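Regulator of polyketide synthase expression (Bifidobacterium adolescentis, PDB 3ONQ) probably regulates transcription by binding DNA through a PucR-type C-terminal helix-turn-helix domain, though its function has not been established. Local coordinates at residues R26-C31 with S43-L48; C56-G61 with H138-T143; E122-S127 with P156-R161; M144-A149 with P167-L172; R183-V188 with T237-T242. One frame throughout, in Å; residues are numbered along the deposited sequence.

Interaction 1. Residues R26-C31 with S43-L48; sequences RLAFEC and SLMNIL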
# COMPACT_ATOMS: atom_id res chain seq x y z
N ARG B 26 7.47 -3.59 23.50
CA ARG B 26 7.02 -4.93 23.13
C ARG B 26 5.88 -4.82 22.13
O ARG B 26 5.80 -5.62 21.18
CB ARG B 26 6.60 -5.75 24.34
CG ARG B 26 6.06 -7.12 23.98
CD ARG B 26 5.73 -7.96 25.21
NE ARG B 26 5.39 -7.15 26.38
CZ ARG B 26 4.18 -6.67 26.66
NH1 ARG B 26 3.15 -6.90 25.85
NH2 ARG B 26 4.00 -5.94 27.76
N LEU B 27 5.01 -3.84 22.34
CA LEU B 27 3.88 -3.61 21.45
C LEU B 27 4.35 -3.18 20.06
O LEU B 27 3.85 -3.67 19.05
CB LEU B 27 2.91 -2.57 22.03
CG LEU B 27 1.72 -2.19 21.14
CD1 LEU B 27 0.81 -3.39 20.90
CD2 LEU B 27 0.93 -1.03 21.77
N ALA B 28 5.30 -2.25 20.01
CA ALA B 28 5.82 -1.83 18.72
C ALA B 28 6.52 -3.00 18.03
O ALA B 28 6.36 -3.22 16.83
CB ALA B 28 6.77 -0.67 18.89
N PHE B 29 7.30 -3.76 18.80
CA PHE B 29 7.96 -4.95 18.29
C PHE B 29 6.95 -5.89 17.64
O PHE B 29 7.10 -6.26 16.48
CB PHE B 29 8.71 -5.67 19.42
CG PHE B 29 9.42 -6.93 18.98
CD1 PHE B 29 10.65 -6.87 18.33
CD2 PHE B 29 8.88 -8.18 19.25
CE1 PHE B 29 11.32 -8.02 17.95
CE2 PHE B 29 9.54 -9.34 18.86
CZ PHE B 29 10.76 -9.26 18.22
N GLU B 30 5.90 -6.26 18.38
CA GLU B 30 4.93 -7.20 17.82
C GLU B 30 4.21 -6.64 16.61
O GLU B 30 3.93 -7.38 15.67
CB GLU B 30 3.92 -7.66 18.88
CG GLU B 30 4.52 -8.51 19.98
CD GLU B 30 3.48 -8.91 21.02
OE1 GLU B 30 2.27 -8.80 20.72
OE2 GLU B 30 3.89 -9.34 22.12
N CYS B 31 3.90 -5.34 16.62
CA CYS B 31 3.24 -4.75 15.46
C CYS B 31 4.15 -4.88 14.24
O CYS B 31 3.73 -5.33 13.18
CB CYS B 31 2.88 -3.29 15.71
SG CYS B 31 1.56 -3.04 16.95
N SER B 43 3.09 6.27 15.39
CA SER B 43 2.92 6.96 16.67
C SER B 43 3.66 6.24 17.82
O SER B 43 4.31 6.87 18.64
CB SER B 43 1.43 7.15 17.03
OG SER B 43 0.81 8.09 16.17
N LEU B 44 3.55 4.92 17.87
CA LEU B 44 4.26 4.17 18.90
C LEU B 44 5.77 4.40 18.79
O LEU B 44 6.45 4.62 19.78
CB LEU B 44 3.95 2.69 18.82
CG LEU B 44 2.52 2.28 19.16
CD1 LEU B 44 2.39 0.78 19.06
CD2 LEU B 44 2.14 2.75 20.55
N MSE B 45 6.29 4.33 17.57
CA MSE B 45 7.72 4.55 17.37
C MSE B 45 8.07 6.00 17.71
O MSE B 45 9.11 6.28 18.31
CB MSE B 45 8.14 4.19 15.95
CG MSE B 45 7.97 2.70 15.63
SE MSE B 45 9.26 1.62 16.61
CE MSE B 45 10.69 1.74 15.28
N ASN B 46 7.20 6.93 17.33
CA ASN B 46 7.37 8.33 17.74
C ASN B 46 7.55 8.45 19.25
O ASN B 46 8.46 9.11 19.72
CB ASN B 46 6.13 9.13 17.36
CG ASN B 46 6.36 10.01 16.16
OD1 ASN B 46 7.40 10.65 16.04
ND2 ASN B 46 5.38 10.05 15.26
N ILE B 47 6.66 7.81 20.00
CA ILE B 47 6.69 7.86 21.46
C ILE B 47 7.99 7.30 22.01
O ILE B 47 8.52 7.80 23.01
CB ILE B 47 5.49 7.09 22.04
CG1 ILE B 47 4.22 7.92 21.90
CG2 ILE B 47 5.73 6.72 23.49
CD1 ILE B 47 2.96 7.09 21.73
N LEU B 48 8.51 6.26 21.36
CA LEU B 48 9.76 5.64 21.76
C LEU B 48 10.98 6.48 21.40
O LEU B 48 12.06 6.26 21.92
CB LEU B 48 9.89 4.25 21.12
CG LEU B 48 9.04 3.15 21.76
CD1 LEU B 48 9.17 1.86 20.96
CD2 LEU B 48 9.47 2.93 23.21
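L27 and L44 meet with their side chains crossed at about a right angle, giving the closest approach between helical segments R26-C31 and S43-L48. The touching atom on one side is the methyl CD1 of L44, which lies 3.6 Å from L27 CD2. The L27 CG stands anti to the backbone N (chi1 177°), which places CG 3.7 Å from L44 CD1. C31 SG approaches L44 CD1 more loosely, at 4.4 Å. A28 points its CB across the interface, where it touches both the SE atom of selenomethionine M45 and CD1 of L48, each at 4.1 Å. The segment axes pass 9.8 Å apart at 141°, so the helices run roughly antiparallel, and no hydrogen bond links the two segments. S43 OG is hydrogen-bonded to E30 OE1 of the second subunit. Around this pair, L27 lies against L14 and L15 of helix 11-15, while F29 packs on L96 and M45 on L98 of strand 94-100.

Interaction 2. Residues C56-G61 with H138-T143; sequences CFAIGG and HALRET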
# COMPACT_ATOMS: atom_id res chain seq x y z
N CYS B 56 17.41 2.20 9.80
CA CYS B 56 17.48 1.17 10.82
C CYS B 56 17.95 -0.13 10.19
O CYS B 56 17.96 -0.26 8.96
CB CYS B 56 16.10 0.97 11.46
SG CYS B 56 14.82 0.33 10.30
N PHE B 57 18.33 -1.09 11.04
CA PHE B 57 18.68 -2.43 10.59
C PHE B 57 18.44 -3.35 11.77
O PHE B 57 18.28 -2.88 12.91
CB PHE B 57 20.14 -2.52 10.13
CG PHE B 57 21.14 -2.14 11.18
CD1 PHE B 57 21.60 -3.07 12.10
CD2 PHE B 57 21.62 -0.84 11.26
CE1 PHE B 57 22.53 -2.72 13.07
CE2 PHE B 57 22.55 -0.48 12.23
CZ PHE B 57 23.00 -1.42 13.15
N ALA B 58 18.42 -4.65 11.52
CA ALA B 58 18.11 -5.60 12.56
C ALA B 58 19.19 -6.68 12.67
O ALA B 58 19.84 -7.04 11.68
CB ALA B 58 16.74 -6.24 12.31
N ILE B 59 19.37 -7.18 13.89
CA ILE B 59 20.26 -8.30 14.14
C ILE B 59 19.46 -9.28 14.96
O ILE B 59 18.70 -8.87 15.85
CB ILE B 59 21.48 -7.87 14.97
CG1 ILE B 59 22.28 -6.79 14.24
CG2 ILE B 59 22.38 -9.07 15.25
CD1 ILE B 59 23.47 -6.25 15.05
N GLY B 60 19.61 -10.57 14.67
CA GLY B 60 18.86 -11.58 15.40
C GLY B 60 19.64 -12.88 15.51
O GLY B 60 20.45 -13.20 14.63
N GLY B 61 19.40 -13.61 16.59
CA GLY B 61 20.01 -14.91 16.80
C GLY B 61 19.58 -15.42 18.16
O GLY B 61 18.60 -14.92 18.73
N HIS B 138 10.08 -4.49 7.72
CA HIS B 138 10.82 -5.29 6.76
C HIS B 138 12.08 -5.92 7.39
O HIS B 138 12.33 -7.12 7.23
CB HIS B 138 11.22 -4.42 5.55
CG HIS B 138 11.77 -5.20 4.40
ND1 HIS B 138 11.99 -4.66 3.16
CD2 HIS B 138 12.15 -6.51 4.31
CE1 HIS B 138 12.47 -5.58 2.35
NE2 HIS B 138 12.58 -6.71 3.02
N ALA B 139 12.88 -5.11 8.07
CA ALA B 139 14.12 -5.59 8.70
C ALA B 139 13.84 -6.69 9.72
O ALA B 139 14.51 -7.72 9.74
CB ALA B 139 14.88 -4.42 9.36
N LEU B 140 12.86 -6.46 10.57
CA LEU B 140 12.52 -7.47 11.57
C LEU B 140 11.98 -8.77 10.94
O LEU B 140 12.31 -9.87 11.39
CB LEU B 140 11.55 -6.91 12.60
CG LEU B 140 12.21 -5.93 13.58
CD1 LEU B 140 11.18 -5.16 14.42
CD2 LEU B 140 13.16 -6.69 14.48
N ARG B 141 11.15 -8.65 9.92
CA ARG B 141 10.58 -9.84 9.31
C ARG B 141 11.61 -10.63 8.49
O ARG B 141 11.68 -11.85 8.61
CB ARG B 141 9.33 -9.49 8.50
CG ARG B 141 8.13 -9.18 9.39
CD ARG B 141 6.88 -8.82 8.60
NE ARG B 141 6.42 -9.88 7.70
CZ ARG B 141 5.58 -10.85 8.05
NH1 ARG B 141 5.10 -10.90 9.29
NH2 ARG B 141 5.20 -11.77 7.17
N GLU B 142 12.43 -9.96 7.70
CA GLU B 142 13.44 -10.71 6.95
C GLU B 142 14.40 -11.39 7.92
O GLU B 142 14.92 -12.48 7.63
CB GLU B 142 14.20 -9.83 5.94
CG GLU B 142 15.06 -8.72 6.56
CD GLU B 142 15.43 -7.65 5.52
OE1 GLU B 142 15.54 -7.98 4.32
OE2 GLU B 142 15.59 -6.48 5.90
N THR B 143 14.61 -10.77 9.07
CA THR B 143 15.47 -11.35 10.10
C THR B 143 14.79 -12.59 10.70
O THR B 143 15.39 -13.67 10.78
CB THR B 143 15.82 -10.34 11.20
OG1 THR B 143 16.61 -9.29 10.64
CG2 THR B 143 16.61 -11.01 12.32
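T143 faces A58 and G60, its CB directed at the strand before the side chain splits into two unlike tips. The hydroxyl branch, OG1, comes 3.5 Å from A58 CB and turns back to its own helix, donating to A139 O at 2.8 Å. That carbonyl is gripped twice: OG1, tilted 27° from its plane, and T143 N reach it from opposite faces. The methyl branch, CG2, is anti to the backbone N (chi1 for OG1 is -65°) and lies 3.8 Å from G60 N. A CB on G60 would fall only 2.7 Å from T143 CG2, a clash. One turn earlier, A139 CB meets A58 CB at 3.9 Å, and L140 CD2 touches the same alanine methyl. Helix 132-149 thus packs on strand 55-61, which lies between strands 94-100 and 124-131, as one helical layer of the alpha/beta part of the fold. No hydrogen bond crosses between the segments: with its proton spent inside the helix, the threonine hydroxyl meets the strand by van der Waals contact.

Interaction 3. Residues E122-S127 with P156-R161; sequences EPLYLS and PSRPLR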
# COMPACT_ATOMS: atom_id res chain seq x y z
N GLU B 122 24.39 -21.31 17.25
CA GLU B 122 23.14 -21.01 16.57
C GLU B 122 23.35 -19.93 15.51
O GLU B 122 24.28 -19.13 15.60
CB GLU B 122 22.08 -20.55 17.58
CG GLU B 122 21.90 -21.48 18.79
CD GLU B 122 21.42 -22.87 18.40
OE1 GLU B 122 20.84 -23.02 17.30
OE2 GLU B 122 21.64 -23.82 19.19
N PRO B 123 22.49 -19.91 14.49
CA PRO B 123 22.58 -18.90 13.43
C PRO B 123 22.41 -17.48 13.96
O PRO B 123 21.78 -17.24 14.99
CB PRO B 123 21.41 -19.27 12.52
CG PRO B 123 21.24 -20.74 12.73
CD PRO B 123 21.46 -20.92 14.20
N LEU B 124 23.02 -16.55 13.23
CA LEU B 124 22.97 -15.14 13.53
C LEU B 124 22.70 -14.46 12.19
O LEU B 124 23.31 -14.83 11.18
CB LEU B 124 24.32 -14.70 14.09
CG LEU B 124 24.60 -13.23 14.35
CD1 LEU B 124 23.77 -12.74 15.52
CD2 LEU B 124 26.08 -13.00 14.62
N TYR B 125 21.79 -13.49 12.16
CA TYR B 125 21.47 -12.79 10.91
C TYR B 125 21.54 -11.27 11.05
O TYR B 125 21.04 -10.71 12.02
CB TYR B 125 20.08 -13.20 10.41
CG TYR B 125 19.67 -12.49 9.13
CD1 TYR B 125 20.00 -13.02 7.90
CD2 TYR B 125 18.97 -11.28 9.16
CE1 TYR B 125 19.64 -12.38 6.72
CE2 TYR B 125 18.59 -10.63 7.98
CZ TYR B 125 18.93 -11.19 6.76
OH TYR B 125 18.59 -10.59 5.57
N LEU B 126 22.16 -10.62 10.07
CA LEU B 126 22.28 -9.16 10.02
C LEU B 126 21.52 -8.63 8.81
O LEU B 126 21.81 -9.02 7.69
CB LEU B 126 23.76 -8.75 9.91
CG LEU B 126 24.05 -7.25 9.71
CD1 LEU B 126 23.54 -6.43 10.89
CD2 LEU B 126 25.53 -6.94 9.46
N SER B 127 20.55 -7.75 9.02
CA SER B 127 19.72 -7.27 7.90
C SER B 127 20.36 -6.10 7.17
O SER B 127 21.23 -5.43 7.72
CB SER B 127 18.34 -6.82 8.40
OG SER B 127 18.37 -5.46 8.80
N PRO B 156 26.31 -22.43 7.12
CA PRO B 156 25.86 -21.03 7.11
C PRO B 156 27.01 -20.07 7.43
O PRO B 156 27.84 -20.37 8.29
CB PRO B 156 24.80 -21.00 8.21
CG PRO B 156 25.20 -22.10 9.15
CD PRO B 156 25.85 -23.17 8.30
N SER B 157 27.05 -18.94 6.73
CA SER B 157 27.96 -17.86 7.11
C SER B 157 27.61 -17.38 8.52
O SER B 157 26.51 -17.64 9.02
CB SER B 157 27.84 -16.69 6.13
OG SER B 157 27.97 -17.12 4.79
N ARG B 158 28.53 -16.68 9.16
CA ARG B 158 28.24 -16.01 10.41
C ARG B 158 28.84 -14.61 10.37
O ARG B 158 30.05 -14.46 10.28
CB ARG B 158 28.81 -16.80 11.59
CG ARG B 158 28.55 -16.14 12.93
CD ARG B 158 29.02 -17.01 14.08
NE ARG B 158 28.83 -16.33 15.36
CZ ARG B 158 27.84 -16.60 16.21
NH1 ARG B 158 26.96 -17.54 15.93
NH2 ARG B 158 27.76 -15.92 17.35
N PRO B 159 28.00 -13.59 10.40
CA PRO B 159 26.56 -13.76 10.39
C PRO B 159 26.02 -14.06 9.01
O PRO B 159 26.66 -13.76 8.02
CB PRO B 159 26.07 -12.38 10.81
CG PRO B 159 27.06 -11.48 10.23
CD PRO B 159 28.38 -12.18 10.28
N LEU B 160 24.84 -14.65 8.96
CA LEU B 160 24.10 -14.78 7.73
C LEU B 160 23.71 -13.37 7.33
O LEU B 160 23.45 -12.54 8.19
CB LEU B 160 22.86 -15.62 7.95
CG LEU B 160 23.06 -17.07 8.34
CD1 LEU B 160 21.79 -17.63 8.91
CD2 LEU B 160 23.48 -17.85 7.13
N ARG B 161 23.68 -13.09 6.04
CA ARG B 161 23.36 -11.75 5.58
C ARG B 161 22.40 -11.70 4.41
O ARG B 161 22.31 -12.63 3.63
CB ARG B 161 24.63 -11.04 5.12
CG ARG B 161 25.65 -10.73 6.17
CD ARG B 161 26.70 -9.83 5.59
NE ARG B 161 27.74 -9.48 6.54
CZ ARG B 161 28.68 -10.31 6.96
NH1 ARG B 161 29.58 -9.91 7.84
NH2 ARG B 161 28.70 -11.56 6.51
O HOH W 1 26.35 -18.38 13.75
O HOH W 2 25.11 -17.65 11.47
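Y125 and L160 form the tight part of this contact, as paired residues of a parallel bridge whose side chains share one face of the sheet. L160 N donates to L124 O at 2.7 Å, and L126 N donates to L160 O at 3.0 Å with an N-H...O angle of 166°. L160 O also receives a CA-H...O contact from Y125, CA to O 3.4 Å. The tyrosine CG is anti to the backbone N (chi1 179°), and its ring lies obliquely beside the second strand, CD1 3.9 Å from L160 CB; beyond it, OH bonds A162 O. An alanine in place of Y125 would probably leave A162 O without this hydroxyl and open a gap beside L160 CB and the backbone of R161. On the other face, L124 and P159 lie side by side, pointing the same way, with CD2 to CB 3.9 Å. The cis peptide bond precedes P159, and from there toward P156 the chains part. Here water 2 bridges the segments, accepting from L124 N at 2.9 Å and donating to S157 O. R158, extended from CG to NE, lays one face of its guanidinium over the L124 side chain, while NH1 is hydrogen-bonded to S119 O. The arrangement closes a beta-alpha-beta unit: strand 124-131, helix 132-149 and the short parallel strand 160-161 at the sheet's edge.

Interaction 4. Residues M144-A149 with P167-L172; sequences MFSLQA and PERALL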
# COMPACT_ATOMS: atom_id res chain seq x y z
N MSE B 144 13.53 -12.45 11.10
CA MSE B 144 12.75 -13.58 11.59
C MSE B 144 12.75 -14.77 10.60
O MSE B 144 13.07 -15.89 10.97
CB MSE B 144 11.31 -13.18 11.88
CG MSE B 144 10.36 -14.40 12.11
SE MSE B 144 8.53 -13.77 12.35
CE MSE B 144 8.14 -13.33 10.48
N PHE B 145 12.36 -14.52 9.36
CA PHE B 145 12.30 -15.59 8.36
C PHE B 145 13.67 -16.22 8.06
O PHE B 145 13.76 -17.43 7.83
CB PHE B 145 11.66 -15.11 7.07
CG PHE B 145 10.15 -15.05 7.11
CD1 PHE B 145 9.41 -16.22 7.18
CD2 PHE B 145 9.49 -13.84 7.00
CE1 PHE B 145 8.02 -16.18 7.19
CE2 PHE B 145 8.11 -13.79 7.01
CZ PHE B 145 7.37 -14.96 7.10
N SER B 146 14.73 -15.41 8.03
CA SER B 146 16.08 -15.92 7.79
C SER B 146 16.50 -16.87 8.90
O SER B 146 17.07 -17.92 8.63
CB SER B 146 17.12 -14.79 7.66
OG SER B 146 16.97 -14.08 6.45
N LEU B 147 16.19 -16.52 10.14
CA LEU B 147 16.58 -17.35 11.26
C LEU B 147 15.79 -18.66 11.24
O LEU B 147 16.35 -19.71 11.52
CB LEU B 147 16.37 -16.62 12.60
CG LEU B 147 17.34 -15.45 12.86
CD1 LEU B 147 16.88 -14.59 14.06
CD2 LEU B 147 18.79 -15.93 13.08
N GLN B 148 14.51 -18.60 10.89
CA GLN B 148 13.70 -19.81 10.75
C GLN B 148 14.16 -20.69 9.56
O GLN B 148 13.99 -21.90 9.57
CB GLN B 148 12.22 -19.46 10.59
CG GLN B 148 11.59 -18.84 11.84
CD GLN B 148 10.09 -18.66 11.72
OE1 GLN B 148 9.59 -18.17 10.70
NE2 GLN B 148 9.36 -19.05 12.77
N ALA B 149 14.72 -20.06 8.54
CA ALA B 149 15.17 -20.75 7.33
C ALA B 149 16.57 -21.37 7.49
O ALA B 149 16.88 -22.38 6.86
CB ALA B 149 15.15 -19.76 6.15
N PRO B 167 15.17 -18.74 -1.15
CA PRO B 167 14.19 -19.80 -1.44
C PRO B 167 13.56 -20.41 -0.19
O PRO B 167 12.34 -20.61 -0.16
CB PRO B 167 14.99 -20.84 -2.26
CG PRO B 167 16.44 -20.44 -2.15
CD PRO B 167 16.52 -19.02 -1.66
N GLU B 168 14.36 -20.70 0.83
CA GLU B 168 13.80 -21.25 2.06
C GLU B 168 12.80 -20.27 2.70
O GLU B 168 11.75 -20.67 3.21
CB GLU B 168 14.91 -21.62 3.04
CG GLU B 168 15.81 -22.75 2.56
CD GLU B 168 16.84 -22.31 1.53
OE1 GLU B 168 17.01 -21.10 1.29
OE2 GLU B 168 17.49 -23.20 0.97
N ARG B 169 13.13 -18.98 2.66
CA ARG B 169 12.21 -17.96 3.16
C ARG B 169 10.93 -17.96 2.35
O ARG B 169 9.83 -17.90 2.92
CB ARG B 169 12.86 -16.57 3.12
CG ARG B 169 13.92 -16.37 4.21
CD ARG B 169 14.74 -15.11 3.96
NE ARG B 169 13.87 -13.95 3.73
CZ ARG B 169 14.30 -12.78 3.27
NH1 ARG B 169 15.60 -12.61 3.01
NH2 ARG B 169 13.45 -11.78 3.08
N ALA B 170 11.05 -18.03 1.03
CA ALA B 170 9.87 -18.11 0.18
C ALA B 170 9.03 -19.34 0.51
O ALA B 170 7.79 -19.25 0.59
CB ALA B 170 10.26 -18.07 -1.29
N LEU B 171 9.68 -20.48 0.75
CA LEU B 171 8.95 -21.69 1.16
C LEU B 171 8.18 -21.51 2.48
O LEU B 171 7.16 -22.17 2.70
CB LEU B 171 9.89 -22.90 1.28
CG LEU B 171 10.48 -23.45 -0.02
CD1 LEU B 171 11.65 -24.37 0.28
CD2 LEU B 171 9.39 -24.16 -0.85
N LEU B 172 8.68 -20.65 3.35
CA LEU B 172 8.01 -20.37 4.63
C LEU B 172 6.85 -19.38 4.48
O LEU B 172 6.08 -19.17 5.42
CB LEU B 172 9.00 -19.83 5.66
CG LEU B 172 10.04 -20.83 6.15
CD1 LEU B 172 11.02 -20.12 7.11
CD2 LEU B 172 9.36 -22.00 6.83
O HOH W 3 17.99 -14.04 3.57
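F145 and R169 meet where helix 132-149 packs nearly perpendicularly on helix 166-172, a helix-helix crossing with segment axes 8.8 Å apart at 103°. On the second helix the carboxylate of E168 leads away to R245, and M259 of the third subunit packs on E168 and L172, which places the crossing beside a subunit interface. Within the first segment, the CE methyl of selenomethionine M144 sits over one face of the F145 ring, offset toward the rim. F145 points its CB at the second helix, 3.9 Å from R169 CG. Its side chain and that of L172 slide past each other in opposite directions, F145 CD1 lying 3.9 Å from L172 CB. At S146, whose OG is bonded to E142 O, the hydroxyl lies 3.5 Å from R169 CD. Water 3 joins the polar ends: it donates to S146 OG and accepts from R169 NH1 at 2.8 Å, lying in the guanidinium plane at its edge. A bend at chi3 (51°) of the arginine places NE, which forms a salt bridge with D174 OD2, so the charge is paired within the fold. Q148 contributes its CB, 3.7 Å from L172 CD1. A149, with only a methyl, lets the helices come close: its CB lies 3.6 Å from E168 CB and 4.1 Å from R169 CG.

Interaction 5. Residues R183-V188 with T237-T242; sequences RNVYQV and TGWDAT. With SO4 (sulfate ion), chain O.
T237 and W239, in an ST turn at the end of helix 223-237 within the PucR helix-turn-helix domain, pack against V185 and V188 of helix 175-190. The turn is defined by W239 N donating to T237 OG1 at 3.1 Å. Chi1 of T237 (67°) sets OG1 between the backbone N and the carbonyl carbon, where it is also hydrogen-bonded to A233 O. The methyl CG2 is thereby anti to the carbonyl carbon and faces the helix, 3.8 Å from V188 CG1 and 3.9 Å from V185 O. W239 and V185 cross at about a right angle, with V185 CG2 3.6 Å from the indole NE1. An alanine at T237 would probably leave W239 N without its turn acceptor and open a gap beside V188 CG1. G238 has positive phi (86°) as the chain leaves the helix. Beside these apolar contacts, water 4 donates to T237 O at 2.7 Å and weakly to N184 O, while N184 ND2 holds a sulfate, probably from the crystallisation liquor, through O3 at 3.1 Å. No direct hydrogen bond joins the two segments: the threonine hydroxyl fixes the turn and its methyl makes the apolar contact.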
# COMPACT_ATOMS: atom_id res chain seq x y z
N ARG B 183 11.81 -9.92 -8.62
CA ARG B 183 12.36 -8.66 -9.08
C ARG B 183 13.86 -8.68 -9.29
O ARG B 183 14.34 -8.19 -10.30
CB ARG B 183 12.02 -7.52 -8.11
CG ARG B 183 10.55 -7.30 -7.90
CD ARG B 183 9.90 -6.78 -9.15
NE ARG B 183 8.49 -6.44 -8.96
CZ ARG B 183 7.70 -6.00 -9.93
NH1 ARG B 183 8.18 -5.85 -11.17
NH2 ARG B 183 6.42 -5.71 -9.69
N ASN B 184 14.59 -9.20 -8.32
CA ASN B 184 16.04 -9.06 -8.32
C ASN B 184 16.78 -10.21 -9.00
O ASN B 184 17.97 -10.10 -9.25
CB ASN B 184 16.59 -8.92 -6.90
CG ASN B 184 16.06 -7.68 -6.19
OD1 ASN B 184 15.56 -6.76 -6.83
ND2 ASN B 184 16.16 -7.67 -4.87
N VAL B 185 16.09 -11.31 -9.26
CA VAL B 185 16.75 -12.43 -9.91
C VAL B 185 16.09 -12.72 -11.26
O VAL B 185 16.69 -12.49 -12.31
CB VAL B 185 16.80 -13.68 -9.00
CG1 VAL B 185 17.62 -14.78 -9.66
CG2 VAL B 185 17.39 -13.31 -7.65
N TYR B 186 14.84 -13.18 -11.22
CA TYR B 186 14.12 -13.55 -12.44
C TYR B 186 14.01 -12.41 -13.45
O TYR B 186 14.38 -12.56 -14.61
CB TYR B 186 12.73 -14.07 -12.10
CG TYR B 186 11.78 -14.22 -13.27
CD1 TYR B 186 11.79 -15.36 -14.07
CD2 TYR B 186 10.86 -13.22 -13.56
CE1 TYR B 186 10.89 -15.50 -15.14
CE2 TYR B 186 9.97 -13.35 -14.62
CZ TYR B 186 9.98 -14.48 -15.40
OH TYR B 186 9.08 -14.57 -16.45
N GLN B 187 13.51 -11.26 -13.01
CA GLN B 187 13.33 -10.13 -13.91
C GLN B 187 14.67 -9.55 -14.39
O GLN B 187 14.77 -9.06 -15.50
CB GLN B 187 12.44 -9.05 -13.30
CG GLN B 187 10.96 -9.37 -13.41
CD GLN B 187 10.07 -8.17 -13.11
OE1 GLN B 187 10.42 -7.30 -12.31
NE2 GLN B 187 8.91 -8.11 -13.76
N VAL B 188 15.69 -9.60 -13.54
CA VAL B 188 17.00 -9.11 -13.94
C VAL B 188 17.58 -10.02 -15.02
O VAL B 188 18.15 -9.55 -16.00
CB VAL B 188 17.96 -9.01 -12.74
CG1 VAL B 188 19.39 -8.78 -13.21
CG2 VAL B 188 17.52 -7.89 -11.81
N THR B 237 22.97 -10.80 -11.38
CA THR B 237 22.05 -11.25 -10.35
C THR B 237 22.75 -11.58 -9.03
O THR B 237 22.12 -11.64 -7.98
CB THR B 237 21.24 -12.50 -10.80
OG1 THR B 237 22.12 -13.62 -10.94
CG2 THR B 237 20.55 -12.25 -12.12
N GLY B 238 24.06 -11.82 -9.09
CA GLY B 238 24.81 -12.25 -7.92
C GLY B 238 24.77 -13.76 -7.74
O GLY B 238 25.36 -14.30 -6.81
N TRP B 239 24.07 -14.46 -8.63
CA TRP B 239 23.94 -15.91 -8.50
C TRP B 239 24.62 -16.62 -9.66
O TRP B 239 24.33 -16.35 -10.83
CB TRP B 239 22.46 -16.31 -8.39
CG TRP B 239 21.76 -15.63 -7.23
CD1 TRP B 239 20.91 -14.57 -7.29
CD2 TRP B 239 21.90 -15.96 -5.85
NE1 TRP B 239 20.49 -14.22 -6.03
CE2 TRP B 239 21.07 -15.07 -5.12
CE3 TRP B 239 22.62 -16.94 -5.15
CZ2 TRP B 239 20.97 -15.12 -3.73
CZ3 TRP B 239 22.50 -16.99 -3.76
CH2 TRP B 239 21.69 -16.08 -3.07
N ASP B 240 25.54 -17.52 -9.32
CA ASP B 240 26.37 -18.26 -10.26
C ASP B 240 25.78 -19.63 -10.51
O ASP B 240 25.82 -20.51 -9.65
CB ASP B 240 27.77 -18.42 -9.67
CG ASP B 240 28.74 -19.15 -10.60
OD1 ASP B 240 28.30 -19.71 -11.62
OD2 ASP B 240 29.95 -19.17 -10.28
N ALA B 241 25.22 -19.84 -11.70
CA ALA B 241 24.54 -21.09 -11.99
C ALA B 241 25.46 -22.30 -11.86
O ALA B 241 24.99 -23.41 -11.67
CB ALA B 241 23.91 -21.04 -13.36
N THR B 242 26.78 -22.09 -11.98
CA THR B 242 27.72 -23.23 -11.91
C THR B 242 27.92 -23.72 -10.48
O THR B 242 28.50 -24.78 -10.25
CB THR B 242 29.10 -22.92 -12.57
OG1 THR B 242 29.82 -21.96 -11.78
CG2 THR B 242 28.92 -22.36 -13.98
S SO4 O . 15.43 -4.53 -2.44
O1 SO4 O . 16.79 -5.00 -2.20
O2 SO4 O . 15.47 -3.22 -3.09
O3 SO4 O . 14.70 -5.46 -3.30
O4 SO4 O . 14.73 -4.41 -1.16
O HOH W 4 20.08 -10.47 -6.64

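Interaction 2 is the most central, about 7 Å from the chain's centre, and all its touching residues are buried. Interactions 2 and 3 share the sheet, joined by a probable hydrogen bond, G60 O to Y125 N 2.8 Å; interactions 2 and 4 share helix 132-149, and Y125 packs on S146 to tie 3 to 4. Interaction 4 is also buried, beside the third subunit. Interaction 1, buried too, lies about 21 Å out yet touches interaction 2 through F29 and L140. Interaction 5, opposite interaction 1 across the centre, is partly buried, as is interaction 3. Direct hydrogen bonds cross between segments in interaction 3 alone; 1 and 2 rest on apolar and van der Waals contacts, whereas 3, 4 and 5 include bridging waters.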